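LAIR1 ecotodomain from MGD21 antibody (Homo sapiens, PDB 7JZK) binds, as the LAIR1 ectodomain inserted into a malaria antibody, the V2 domain of a Plasmodium RIFIN through an immunoglobulin domain. Local coordinates at residues Gly31-Arg36 and Ile79-Arg84. Residues are numbered along the deposited sequence; the frame is centred on the assembly and turned at random.
Sequences GVQTFR and IYYKSR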
loop_
_atom_site.group_PDB
_atom_site.type_symbol
_atom_site.label_atom_id
_atom_site.label_comp_id
_atom_site.label_asym_id
_atom_site.label_seq_id
_atom_site.Cartn_x
_atom_site.Cartn_y
_atom_site.Cartn_z
ATOM N N GLY A 31 -7.181 -12.883 -19.604
ATOM C CA GLY A 31 -7.867 -11.640 -19.366
ATOM C C GLY A 31 -7.711 -11.076 -17.978
ATOM O O GLY A 31 -8.490 -10.192 -17.598
ATOM N N VAL A 32 -6.739 -11.556 -17.197
ATOM C CA VAL A 32 -6.513 -10.958 -15.890
ATOM C C VAL A 32 -6.142 -9.498 -16.092
ATOM O O VAL A 32 -5.236 -9.173 -16.868
ATOM C CB VAL A 32 -5.400 -11.697 -15.130
ATOM C CG1 VAL A 32 -5.034 -10.922 -13.873
ATOM C CG2 VAL A 32 -5.816 -13.107 -14.781
ATOM N N GLN A 33 -6.853 -8.606 -15.406
ATOM C CA GLN A 33 -6.461 -7.203 -15.434
ATOM C C GLN A 33 -5.293 -6.952 -14.500
ATOM O O GLN A 33 -4.268 -6.402 -14.914
ATOM C CB GLN A 33 -7.633 -6.326 -15.038
ATOM C CG GLN A 33 -8.881 -6.650 -15.791
ATOM C CD GLN A 33 -9.952 -5.652 -15.502
ATOM O OE1 GLN A 33 -9.673 -4.537 -15.037
ATOM N NE2 GLN A 33 -11.194 -6.040 -15.748
ATOM N N THR A 34 -5.407 -7.406 -13.254
ATOM C CA THR A 34 -4.359 -7.165 -12.282
ATOM C C THR A 34 -4.099 -8.431 -11.479
ATOM O O THR A 34 -5.035 -9.106 -11.042
ATOM C CB THR A 34 -4.744 -6.037 -11.313
ATOM O OG1 THR A 34 -5.309 -4.941 -12.037
ATOM C CG2 THR A 34 -3.523 -5.525 -10.660
ATOM N N PHE A 35 -2.823 -8.726 -11.268
ATOM C CA PHE A 35 -2.391 -9.719 -10.299
ATOM C C PHE A 35 -1.881 -8.997 -9.058
ATOM O O PHE A 35 -1.107 -8.043 -9.176
ATOM C CB PHE A 35 -1.265 -10.573 -10.867
ATOM C CG PHE A 35 -1.694 -11.926 -11.259
ATOM C CD1 PHE A 35 -1.714 -12.295 -12.590
ATOM C CD2 PHE A 35 -2.130 -12.817 -10.307
ATOM C CE1 PHE A 35 -2.135 -13.562 -12.963
ATOM C CE2 PHE A 35 -2.547 -14.066 -10.658
ATOM C CZ PHE A 35 -2.549 -14.449 -11.990
ATOM N N ARG A 36 -2.279 -9.466 -7.873
ATOM C CA ARG A 36 -1.793 -8.935 -6.604
ATOM C C ARG A 36 -1.141 -10.062 -5.816
ATOM O O ARG A 36 -1.782 -11.092 -5.543
ATOM C CB ARG A 36 -2.933 -8.325 -5.791
ATOM C CG ARG A 36 -2.679 -8.132 -4.308
ATOM C CD ARG A 36 -3.789 -7.281 -3.686
ATOM N NE ARG A 36 -3.962 -5.999 -4.369
ATOM C CZ ARG A 36 -4.874 -5.085 -4.030
ATOM N NH1 ARG A 36 -5.706 -5.308 -3.013
ATOM N NH2 ARG A 36 -4.958 -3.943 -4.703
ATOM N N ILE A 79 -3.764 -13.306 -5.966
ATOM C CA ILE A 79 -5.173 -13.041 -6.191
ATOM C C ILE A 79 -5.245 -12.169 -7.431
ATOM O O ILE A 79 -4.345 -11.377 -7.702
ATOM C CB ILE A 79 -5.833 -12.384 -4.957
ATOM C CG1 ILE A 79 -7.344 -12.249 -5.138
ATOM C CG2 ILE A 79 -5.218 -11.046 -4.678
ATOM C CD1 ILE A 79 -8.016 -11.667 -3.934
ATOM N N TYR A 80 -6.280 -12.347 -8.226
ATOM C CA TYR A 80 -6.337 -11.567 -9.443
ATOM C C TYR A 80 -7.698 -10.919 -9.551
ATOM O O TYR A 80 -8.662 -11.324 -8.893
ATOM C CB TYR A 80 -6.029 -12.401 -10.687
ATOM C CG TYR A 80 -7.037 -13.473 -10.998
ATOM C CD1 TYR A 80 -6.835 -14.775 -10.572
ATOM C CD2 TYR A 80 -8.179 -13.195 -11.747
ATOM C CE1 TYR A 80 -7.730 -15.752 -10.856
ATOM C CE2 TYR A 80 -9.085 -14.167 -12.027
ATOM C CZ TYR A 80 -8.863 -15.448 -11.582
ATOM O OH TYR A 80 -9.778 -16.444 -11.872
ATOM N N TYR A 81 -7.742 -9.872 -10.360
ATOM C CA TYR A 81 -8.950 -9.095 -10.579
ATOM C C TYR A 81 -9.385 -9.262 -12.022
ATOM O O TYR A 81 -8.601 -9.024 -12.934
ATOM C CB TYR A 81 -8.715 -7.610 -10.248
ATOM C CG TYR A 81 -9.991 -6.774 -10.183
ATOM C CD1 TYR A 81 -10.786 -6.769 -9.058
ATOM C CD2 TYR A 81 -10.404 -5.991 -11.257
ATOM C CE1 TYR A 81 -11.968 -6.019 -9.012
ATOM C CE2 TYR A 81 -11.583 -5.239 -11.202
ATOM C CZ TYR A 81 -12.347 -5.255 -10.083
ATOM O OH TYR A 81 -13.488 -4.496 -10.031
ATOM N N LYS A 82 -10.622 -9.690 -12.226
ATOM C CA LYS A 82 -11.132 -9.883 -13.577
ATOM C C LYS A 82 -12.648 -9.777 -13.580
ATOM O O LYS A 82 -13.304 -10.245 -12.653
ATOM C CB LYS A 82 -10.599 -11.231 -14.086
ATOM C CG LYS A 82 -10.576 -11.504 -15.569
ATOM C CD LYS A 82 -11.701 -12.374 -16.088
ATOM C CE LYS A 82 -11.050 -13.456 -16.962
ATOM N NZ LYS A 82 -11.857 -14.668 -17.282
ATOM N N SER A 83 -13.183 -9.122 -14.609
ATOM C CA SER A 83 -14.621 -8.917 -14.763
ATOM C C SER A 83 -15.249 -8.307 -13.504
ATOM O O SER A 83 -16.223 -8.816 -12.951
ATOM C CB SER A 83 -15.300 -10.228 -15.160
ATOM O OG SER A 83 -14.480 -10.970 -16.053
ATOM N N ARG A 84 -14.656 -7.216 -13.015
ATOM C CA ARG A 84 -15.198 -6.443 -11.882
ATOM C C ARG A 84 -15.273 -7.213 -10.576
ATOM O O ARG A 84 -16.138 -6.945 -9.753
ATOM C CB ARG A 84 -16.572 -5.871 -12.174
ATOM C CG ARG A 84 -16.686 -5.088 -13.439
ATOM C CD ARG A 84 -18.077 -5.319 -13.994
ATOM N NE ARG A 84 -18.025 -5.614 -15.413
ATOM C CZ ARG A 84 -18.893 -6.390 -16.044
ATOM N NH1 ARG A 84 -18.759 -6.601 -17.342
ATOM N NH2 ARG A 84 -19.879 -6.962 -15.375
#
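Tyr-80 carries CG in the crowded position between its backbone N and carbonyl carbon (chi1 66°), whereas in Tyr-81 CG lies anti to the backbone N, and the two rings leave opposite faces of the sheet. On the inner face, CB of Tyr-80 sits over the Phe-35 ring in a CH-pi contact, 4.1 Å from CB to the ring centroid. The Tyr-80 ring itself turns an edge toward the Phe-35 face in an offset edge-to-face pair, planes at 63°. Val-32 crosses Tyr-80 at about a right angle: its CG1 meets Tyr-80 CB at 3.7 Å, and its CG2 lies against CD2 of the same ring. Phe-35 and Val-32 also touch strand 58-65 of the other sheet, placing them between the two sheets of the immunoglobulin sandwich, while Tyr-80 packs on Leu-3, Pro-6 and Pro-29.

Strands 34-38 and 74-82 run antiparallel here. Arg-36 and Ile-79 exchange two backbone hydrogen bonds, the straighter from Arg-36 N to Ile-79 O (2.8 Å, 170° at the hydrogen). Farther along, Tyr-81 N donates to Thr-34 O at 2.9 Å, while Tyr-81 O accepts Gln-33 N at 3.1 Å; with both Gln-33 and Thr-34 facing Tyr-81, this is a classic beta bulge. Gln-33 runs extended beside Tyr-81, its OE1 at the ring edge and its amide nearly perpendicular to the ring.

On the outer face, Arg-36 lays its CB and CG alongside CG2 of Ile-79, then bends at chi3 so that NE reaches a salt bridge with Asp-47; its NH1 adds a weak hydrogen bond to Ile-97 O of the Rifin chain. Tyr-81 OH hydrogen-bonds Phe-105 N of that chain. The pairing thus joins a largely apolar inner face, where Pro-4 O satisfies the Tyr-80 hydroxyl, to an outer one that meets the parasite protein through the Tyr-81 hydroxyl and, more weakly, a guanidinium probably steadied by Asp-47.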